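Local coordinates for cell surface protein (Faecalibacterium prausnitzii A2-165, PDB 4GT6), which is of unknown function but, as a leucine-rich repeat portion of a larger extracellular protein of a gut bacterium, probably binds other proteins, at residues V92-N97 against I119-S124; Q186-A191 against T211-S216. One frame throughout, in Å; residues are numbered along the deposited sequence. Where two conformers were deposited one is given.

Interaction 1 of 2, residues V92-N97 against I119-S124; sequences VTIQDN and IPILDS. With EDO (1,2-ethanediol), chain M.
The one ring among the touching residues, the pyrrolidine of Pro-120, meets the strand through CG and CD. CD sits 2.9 Å from Val-92 O, a tight approach, and CG reaches over to Thr-93 CA at 3.9 Å. On another part of the same ring CB touches C1 of a 1,2-ethanediol, probably from the crystallisation liquor, at 3.5 Å. Besides the proline, the segments meet through aliphatic branches. Ile-121 places CG2 anti to its own carbonyl carbon (chi1 56° for CG1), and this one methyl lies 3.8 Å from Val-92 CG1 and 3.9 Å from Ile-94 CD1. Ile-71, Ile-105 and Phe-110 pack on Ile-121 as well, joining the contact to the hydrophobic interior of the BspA-type leucine-rich repeats. Strand 91-94 lies at the edge of a three-stranded parallel sheet; Val-92 still has a backbone hydrogen bond with Asp-118 of the next coil, but Pro-120 has no N-H to offer Val-92 O, and the chain runs on in a 3-10 segment. An alanine in place of Pro-120 would lack CG and CD, which would probably open a gap beside Val-92 O and Thr-93 CA and leave the backbone at this residue freer to turn about its N-CA bond. Pro-120 O accepts from Asp-123 N at 3.2 Å. The diol O2 donates to Asp-123 OD2 at 2.7 Å, while Lys-98 O and Ser-100 N hold the diol too.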
ATOM      1  N   VAL A  92     -21.395   6.178   6.261  1.00 18.14           N
ATOM      2  CA  VAL A  92     -21.725   7.151   5.234  1.00 19.46           C
ATOM      3  C   VAL A  92     -22.844   6.478   4.472  1.00 27.83           C
ATOM      4  O   VAL A  92     -22.566   5.499   3.782  1.00 30.39           O
ATOM      5  CB  VAL A  92     -20.500   7.532   4.361  1.00 22.99           C
ATOM      6  CG1 VAL A  92     -20.926   8.487   3.265  1.00 23.91           C
ATOM      7  CG2 VAL A  92     -19.410   8.175   5.214  1.00 22.80           C
ATOM      8  N   THR A  93     -24.106   6.925   4.648  1.00 22.99           N
ATOM      9  CA  THR A  93     -25.235   6.254   4.001  1.00 22.43           C
ATOM     10  C   THR A  93     -25.977   7.146   3.001  1.00 23.25           C
ATOM     11  O   THR A  93     -25.736   8.338   2.932  1.00 19.08           O
ATOM     12  CB  THR A  93     -26.229   5.781   5.065  1.00 26.90           C
ATOM     13  OG1 THR A  93     -26.717   6.911   5.798  1.00 29.57           O
ATOM     14  CG2 THR A  93     -25.641   4.707   5.990  1.00 33.12           C
ATOM     15  N   ILE A  94     -26.906   6.549   2.244  1.00 21.44           N
ATOM     16  CA  ILE A  94     -27.708   7.309   1.289  1.00 20.24           C
ATOM     17  C   ILE A  94     -29.042   7.589   1.925  1.00 22.98           C
ATOM     18  O   ILE A  94     -29.668   6.682   2.471  1.00 24.30           O
ATOM     19  CB  ILE A  94     -27.856   6.593  -0.095  1.00 23.07           C
ATOM     20  CG1 ILE A  94     -26.475   6.131  -0.670  1.00 23.87           C
ATOM     21  CG2 ILE A  94     -28.613   7.493  -1.099  1.00 20.68           C
ATOM     22  CD1 ILE A  94     -25.468   7.280  -0.992  1.00 25.37           C
ATOM     23  N   GLN A  95     -29.504   8.830   1.812  1.00 20.54           N
ATOM     24  CA  GLN A  95     -30.800   9.247   2.330  1.00 21.41           C
ATOM     25  C   GLN A  95     -31.899   8.330   1.818  1.00 26.88           C
ATOM     26  O   GLN A  95     -31.909   7.977   0.636  1.00 24.84           O
ATOM     27  CB  GLN A  95     -31.086  10.707   1.939  1.00 22.97           C
ATOM     28  CG  GLN A  95     -32.368  11.283   2.573  1.00 33.90           C
ATOM     29  CD  GLN A  95     -32.620  12.736   2.225  1.00 44.31           C
ATOM     30  OE1 GLN A  95     -31.715  13.490   1.852  1.00 29.23           O
ATOM     31  NE2 GLN A  95     -33.867  13.168   2.359  1.00 40.66           N
ATOM     32  N   ASP A  96     -32.791   7.896   2.739  1.00 25.22           N
ATOM     33  CA  ASP A  96     -33.952   7.038   2.467  1.00 26.60           C
ATOM     34  C   ASP A  96     -33.550   5.656   1.929  1.00 30.64           C
ATOM     35  O   ASP A  96     -34.385   4.964   1.332  1.00 31.47           O
ATOM     36  CB  ASP A  96     -34.935   7.740   1.506  1.00 29.25           C
ATOM     37  CG  ASP A  96     -35.496   9.026   2.068  1.00 42.60           C
ATOM     38  OD1 ASP A  96     -35.852   9.046   3.268  1.00 43.84           O
ATOM     39  OD2 ASP A  96     -35.581  10.013   1.311  1.00 49.37           O
ATOM     40  N   ASN A  97     -32.273   5.252   2.151  1.00 26.96           N
ATOM     41  CA  ASN A  97     -31.698   3.966   1.739  1.00 27.46           C
ATOM     42  C   ASN A  97     -31.869   3.749   0.207  1.00 30.24           C
ATOM     43  O   ASN A  97     -31.989   2.618  -0.263  1.00 30.35           O
ATOM     44  CB  ASN A  97     -32.334   2.797   2.563  1.00 33.83           C
ATOM     45  CG  ASN A  97     -31.581   1.489   2.540  1.00 71.24           C
ATOM     46  OD1 ASN A  97     -30.354   1.434   2.695  1.00 69.48           O
ATOM     47  ND2 ASN A  97     -32.314   0.392   2.377  1.00 66.88           N
ATOM     48  N   ILE A 119     -19.790   1.882   3.955  1.00 20.73           N
ATOM     49  CA  ILE A 119     -19.591   2.803   2.835  1.00 22.33           C
ATOM     50  C   ILE A 119     -20.401   2.386   1.568  1.00 25.21           C
ATOM     51  O   ILE A 119     -19.785   2.115   0.535  1.00 22.61           O
ATOM     52  CB  ILE A 119     -18.080   2.997   2.491  1.00 26.83           C
ATOM     53  CG1 ILE A 119     -17.313   1.664   2.384  1.00 28.70           C
ATOM     54  CG2 ILE A 119     -17.433   3.941   3.454  1.00 30.05           C
ATOM     55  CD1 ILE A 119     -15.941   1.742   1.590  1.00 38.02           C
ATOM     56  N   PRO A 120     -21.755   2.460   1.564  1.00 26.07           N
ATOM     57  CA  PRO A 120     -22.513   2.138   0.319  1.00 27.18           C
ATOM     58  C   PRO A 120     -22.267   3.078  -0.868  1.00 32.69           C
ATOM     59  O   PRO A 120     -22.666   2.767  -1.980  1.00 35.91           O
ATOM     60  CB  PRO A 120     -23.971   2.265   0.751  1.00 30.03           C
ATOM     61  CG  PRO A 120     -23.939   3.207   1.957  1.00 34.34           C
ATOM     62  CD  PRO A 120     -22.680   2.768   2.674  1.00 29.22           C
ATOM     63  N   ILE A 121     -21.628   4.213  -0.653  1.00 30.85           N
ATOM     64  CA  ILE A 121     -21.311   5.191  -1.697  1.00 31.72           C
ATOM     65  C   ILE A 121     -20.407   4.579  -2.816  1.00 39.47           C
ATOM     66  O   ILE A 121     -20.268   5.177  -3.880  1.00 40.83           O
ATOM     67  CB  ILE A 121     -20.655   6.453  -1.079  1.00 34.44           C
ATOM     68  CG1 ILE A 121     -19.413   6.088  -0.271  1.00 35.50           C
ATOM     69  CG2 ILE A 121     -21.672   7.223  -0.222  1.00 35.84           C
ATOM     70  CD1 ILE A 121     -18.410   7.125  -0.208  1.00 48.13           C
ATOM     71  N   LEU A 122     -19.813   3.396  -2.577  1.00 34.78           N
ATOM     72  CA  LEU A 122     -18.919   2.725  -3.532  1.00 33.49           C
ATOM     73  C   LEU A 122     -19.658   1.916  -4.612  1.00 36.63           C
ATOM     74  O   LEU A 122     -19.071   1.574  -5.638  1.00 36.92           O
ATOM     75  CB  LEU A 122     -18.020   1.792  -2.719  1.00 33.17           C
ATOM     76  CG  LEU A 122     -16.531   1.878  -2.951  1.00 38.12           C
ATOM     77  CD1 LEU A 122     -16.003   3.292  -2.754  1.00 37.99           C
ATOM     78  CD2 LEU A 122     -15.818   0.938  -2.055  1.00 40.04           C
ATOM     79  N   ASP A 123     -20.934   1.613  -4.392  1.00 32.51           N
ATOM     80  CA  ASP A 123     -21.732   0.732  -5.245  1.00 32.12           C
ATOM     81  C   ASP A 123     -21.816   1.108  -6.748  1.00 33.16           C
ATOM     82  O   ASP A 123     -21.909   0.196  -7.564  1.00 32.25           O
ATOM     83  CB  ASP A 123     -23.148   0.570  -4.654  1.00 35.67           C
ATOM     84  CG  ASP A 123     -23.176  -0.047  -3.249  1.00 52.25           C
ATOM     85  OD1 ASP A 123     -22.160  -0.669  -2.842  1.00 52.18           O
ATOM     86  OD2 ASP A 123     -24.192   0.124  -2.547  1.00 61.90           O
ATOM     87  N   SER A 124     -21.800   2.401  -7.134  1.00 27.52           N
ATOM     88  CA  SER A 124     -21.901   2.749  -8.565  1.00 25.99           C
ATOM     89  C   SER A 124     -20.790   3.737  -9.022  1.00 23.40           C
ATOM     90  O   SER A 124     -20.936   4.412 -10.041  1.00 23.09           O
ATOM     91  CB  SER A 124     -23.284   3.316  -8.880  1.00 33.50           C
ATOM     92  OG  SER A 124     -23.496   4.525  -8.172  1.00 46.13           O
TER
HETATM   93  C1  EDO M 911     -27.215   2.761  -0.598  1.00 51.33           C
HETATM   94  O1  EDO M 911     -28.464   2.641   0.071  1.00 49.08           O
HETATM   95  C2  EDO M 911     -27.054   1.755  -1.764  1.00 52.63           C
HETATM   96  O2  EDO M 911     -25.984   2.140  -2.639  1.00 50.28           O

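Interaction 2 of 2, residues Q186-A191 against T211-S216; sequences QIHIPA and TSDSES. With EDO (1,2-ethanediol), chain J.
His-188 joins two residues of the neighbouring coil through the two nitrogens of its ring. ND1 shares a 2.7 Å hydrogen bond with Thr-211 OG1, and NE2 gives a weak, bent one to Asp-213 OD2 at 3.0 Å. Both oxygens stand at the edge of the imidazole, near its plane, and the carboxylate is turned 71° from the ring. With CG anti to the backbone N (chi1 177°), the histidine side chain crosses both partners at about a right angle. Three parallel-sheet hydrogen bonds join the backbones: Thr-211 N to Ile-187 O, Ile-189 N to Thr-211 O, and Asp-213 N to Ile-189 O, the last 2.9 Å long and nearly straight. They pair strands 186-189 and 209-212 as successive rungs of the leucine-rich repeat solenoid. On the sheet face opposite His-188 and Thr-211, Ile-189 CB rests 3.5 Å from Ser-212 OG, and Phe-201 packs on the isoleucine. Ser-212 OG also accepts from Ser-214 N at 3.0 Å, an ST turn, and bonds with Tyr-217 O. Ser-214 OG in turn is tied to Val-193 O. Further out, one water joins Ile-187 O to Thr-211 OG1, and another spans Ala-191 N and Asp-213 OD2.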
ATOM      1  N   GLN A 186      -6.349 -13.340   0.805  1.00 16.15           N
ATOM      2  CA  GLN A 186      -6.208 -13.745  -0.582  1.00 16.08           C
ATOM      3  C   GLN A 186      -6.279 -12.534  -1.492  1.00 20.74           C
ATOM      4  O   GLN A 186      -6.855 -11.496  -1.122  1.00 18.88           O
ATOM      5  CB  GLN A 186      -7.272 -14.784  -1.011  1.00 17.49           C
ATOM      6  CG  GLN A 186      -8.720 -14.245  -1.049  1.00 25.75           C
ATOM      7  CD  GLN A 186      -9.254 -13.914   0.327  1.00 31.81           C
ATOM      8  OE1 GLN A 186      -9.198 -14.736   1.250  1.00 27.73           O
ATOM      9  NE2 GLN A 186      -9.667 -12.662   0.534  1.00 23.06           N
ATOM     10  N   ILE A 187      -5.659 -12.681  -2.683  0.50 19.30           N
ATOM     11  CA  ILE A 187      -5.610 -11.702  -3.771  0.50 19.22           C
ATOM     12  C   ILE A 187      -5.993 -12.374  -5.085  0.50 21.14           C
ATOM     13  O   ILE A 187      -5.458 -13.447  -5.380  0.50 20.30           O
ATOM     14  CB  ILE A 187      -4.174 -11.087  -3.916  0.50 22.41           C
ATOM     15  CG1 ILE A 187      -3.717 -10.276  -2.705  0.50 22.83           C
ATOM     16  CG2 ILE A 187      -4.046 -10.241  -5.181  0.50 23.89           C
ATOM     17  CD1 ILE A 187      -2.181 -10.085  -2.745  0.50 27.39           C
ATOM     18  N   HIS A 188      -6.874 -11.739  -5.892  1.00 17.75           N
ATOM     19  CA  HIS A 188      -7.122 -12.194  -7.254  1.00 17.16           C
ATOM     20  C   HIS A 188      -6.841 -11.013  -8.170  1.00 19.82           C
ATOM     21  O   HIS A 188      -7.432  -9.940  -8.001  1.00 20.27           O
ATOM     22  CB  HIS A 188      -8.517 -12.780  -7.500  1.00 18.63           C
ATOM     23  CG  HIS A 188      -8.708 -13.155  -8.947  1.00 21.78           C
ATOM     24  ND1 HIS A 188      -8.078 -14.256  -9.491  1.00 23.38           N
ATOM     25  CD2 HIS A 188      -9.363 -12.495  -9.933  1.00 23.64           C
ATOM     26  CE1 HIS A 188      -8.418 -14.271 -10.771  1.00 23.52           C
ATOM     27  NE2 HIS A 188      -9.198 -13.234 -11.080  1.00 23.80           N
ATOM     28  N   ILE A 189      -5.894 -11.191  -9.099  1.00 15.31           N
ATOM     29  CA  ILE A 189      -5.539 -10.168 -10.082  1.00 13.86           C
ATOM     30  C   ILE A 189      -6.405 -10.378 -11.324  1.00 18.54           C
ATOM     31  O   ILE A 189      -6.255 -11.419 -11.979  1.00 19.27           O
ATOM     32  CB  ILE A 189      -4.014 -10.213 -10.429  1.00 16.53           C
ATOM     33  CG1 ILE A 189      -3.114 -10.162  -9.145  1.00 16.20           C
ATOM     34  CG2 ILE A 189      -3.662  -9.117 -11.438  1.00 16.22           C
ATOM     35  CD1 ILE A 189      -3.286  -8.904  -8.198  1.00 16.73           C
ATOM     36  N   PRO A 190      -7.296  -9.420 -11.694  1.00 17.60           N
ATOM     37  CA  PRO A 190      -8.128  -9.636 -12.895  0.50 17.98           C
ATOM     38  C   PRO A 190      -7.293  -9.607 -14.187  1.00 21.92           C
ATOM     39  O   PRO A 190      -6.167  -9.086 -14.211  1.00 19.22           O
ATOM     40  CB  PRO A 190      -9.175  -8.524 -12.821  0.50 19.72           C
ATOM     41  CG  PRO A 190      -8.617  -7.498 -11.919  0.50 22.58           C
ATOM     42  CD  PRO A 190      -7.623  -8.153 -11.006  0.50 18.43           C
ATOM     43  N   ALA A 191      -7.844 -10.198 -15.273  1.00 18.82           N
ATOM     44  CA  ALA A 191      -7.177 -10.384 -16.572  1.00 19.84           C
ATOM     45  C   ALA A 191      -6.578  -9.140 -17.215  1.00 21.88           C
ATOM     46  O   ALA A 191      -5.519  -9.244 -17.832  1.00 21.67           O
ATOM     47  CB  ALA A 191      -8.131 -11.039 -17.566  1.00 21.61           C
ATOM     48  N   THR A 211      -4.102 -15.588  -6.742  1.00 15.32           N
ATOM     49  CA  THR A 211      -4.552 -16.109  -8.039  1.00 15.65           C
ATOM     50  C   THR A 211      -4.511 -14.959  -9.026  1.00 19.15           C
ATOM     51  O   THR A 211      -4.552 -13.789  -8.626  1.00 17.91           O
ATOM     52  CB  THR A 211      -5.950 -16.779  -7.982  1.00 22.33           C
ATOM     53  OG1 THR A 211      -6.927 -15.821  -7.557  1.00 21.27           O
ATOM     54  CG2 THR A 211      -5.978 -18.035  -7.106  1.00 22.09           C
ATOM     55  N   SER A 212      -4.394 -15.279 -10.315  1.00 18.01           N
ATOM     56  CA  SER A 212      -4.323 -14.213 -11.311  1.00 17.39           C
ATOM     57  C   SER A 212      -4.769 -14.706 -12.677  1.00 20.57           C
ATOM     58  O   SER A 212      -4.437 -15.819 -13.062  1.00 21.00           O
ATOM     59  CB  SER A 212      -2.894 -13.675 -11.411  1.00 18.13           C
ATOM     60  OG  SER A 212      -2.805 -12.737 -12.473  1.00 18.25           O
ATOM     61  N   ASP A 213      -5.468 -13.840 -13.428  1.00 17.12           N
ATOM     62  CA  ASP A 213      -5.861 -14.097 -14.813  1.00 18.09           C
ATOM     63  C   ASP A 213      -5.038 -13.209 -15.749  1.00 20.78           C
ATOM     64  O   ASP A 213      -5.260 -13.221 -16.952  1.00 20.25           O
ATOM     65  CB  ASP A 213      -7.362 -13.815 -15.014  1.00 20.24           C
ATOM     66  CG  ASP A 213      -8.290 -14.735 -14.256  1.00 22.01           C
ATOM     67  OD1 ASP A 213      -7.923 -15.897 -14.037  1.00 24.85           O
ATOM     68  OD2 ASP A 213      -9.359 -14.281 -13.856  1.00 25.86           O
ATOM     69  N   SER A 214      -4.122 -12.404 -15.194  1.00 16.74           N
ATOM     70  CA  SER A 214      -3.310 -11.465 -15.967  1.00 15.55           C
ATOM     71  C   SER A 214      -2.055 -12.112 -16.526  1.00 19.30           C
ATOM     72  O   SER A 214      -1.282 -12.697 -15.758  1.00 18.36           O
ATOM     73  CB  SER A 214      -2.907 -10.281 -15.089  1.00 16.95           C
ATOM     74  OG  SER A 214      -1.930  -9.495 -15.754  1.00 18.89           O
ATOM     75  N   GLU A 215      -1.825 -11.957 -17.852  1.00 17.05           N
ATOM     76  CA  GLU A 215      -0.609 -12.488 -18.476  0.50 17.42           C
ATOM     77  C   GLU A 215       0.612 -11.651 -18.055  1.00 20.82           C
ATOM     78  O   GLU A 215       1.725 -12.181 -18.007  1.00 20.64           O
ATOM     79  CB  GLU A 215      -0.744 -12.525 -20.003  0.50 19.28           C
ATOM     80  CG  GLU A 215      -1.741 -13.567 -20.495  0.50 31.06           C
ATOM     81  CD  GLU A 215      -1.256 -15.007 -20.534  0.50 53.12           C
ATOM     82  OE1 GLU A 215      -0.106 -15.246 -20.967  0.50 41.83           O
ATOM     83  OE2 GLU A 215      -2.048 -15.903 -20.160  0.50 49.55           O
ATOM     84  N   SER A 216       0.409 -10.348 -17.711  1.00 17.81           N
ATOM     85  CA  SER A 216       1.508  -9.483 -17.270  1.00 17.16           C
ATOM     86  C   SER A 216       1.887  -9.749 -15.832  1.00 18.25           C
ATOM     87  O   SER A 216       3.031  -9.490 -15.442  1.00 17.99           O
ATOM     88  CB  SER A 216       1.121  -8.008 -17.390  1.00 21.42           C
ATOM     89  OG  SER A 216       1.023  -7.632 -18.746  1.00 26.11           O
TER
HETATM   90  C1  EDO J 908      -7.265  -8.369  -3.842  0.50 26.66           C
HETATM   91  O1  EDO J 908      -7.994  -9.272  -4.650  0.50 28.38           O
HETATM   92  C2  EDO J 908      -6.887  -7.142  -4.688  0.50 28.06           C
HETATM   93  O2  EDO J 908      -6.162  -7.577  -5.831  0.50 29.60           O
HETATM   94  O   HOH W   1      -7.443 -15.474  -4.804  1.00 23.37           O
HETATM   95  O   HOH W   2      -3.991 -10.819 -19.448  1.00 27.99           O
HETATM   96  O   HOH W   3     -10.265 -11.546 -14.816  1.00 34.94           O

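Overall arrangement
Both contacts join neighbouring coils of one solenoid, but share no element: their centres are 29 Å apart, their nearest atoms about 15 Å, and interaction 1 closes in the sequence before interaction 2 opens. Each is partly buried. Interaction 1 lies where a parallel sheet stops; no hydrogen bond crosses between its segments, and it rests on aliphatic contacts facing the interior, with a proline at the margin. Interaction 2 pairs two strands in a separate parallel sheet, so backbone bonds carry it, and the exposed side chains of its outer face add a polar network with bound waters. Buried isoleucines belong to both. An ethanediol touches both segments of interaction 1 but only 186-191 in interaction 2.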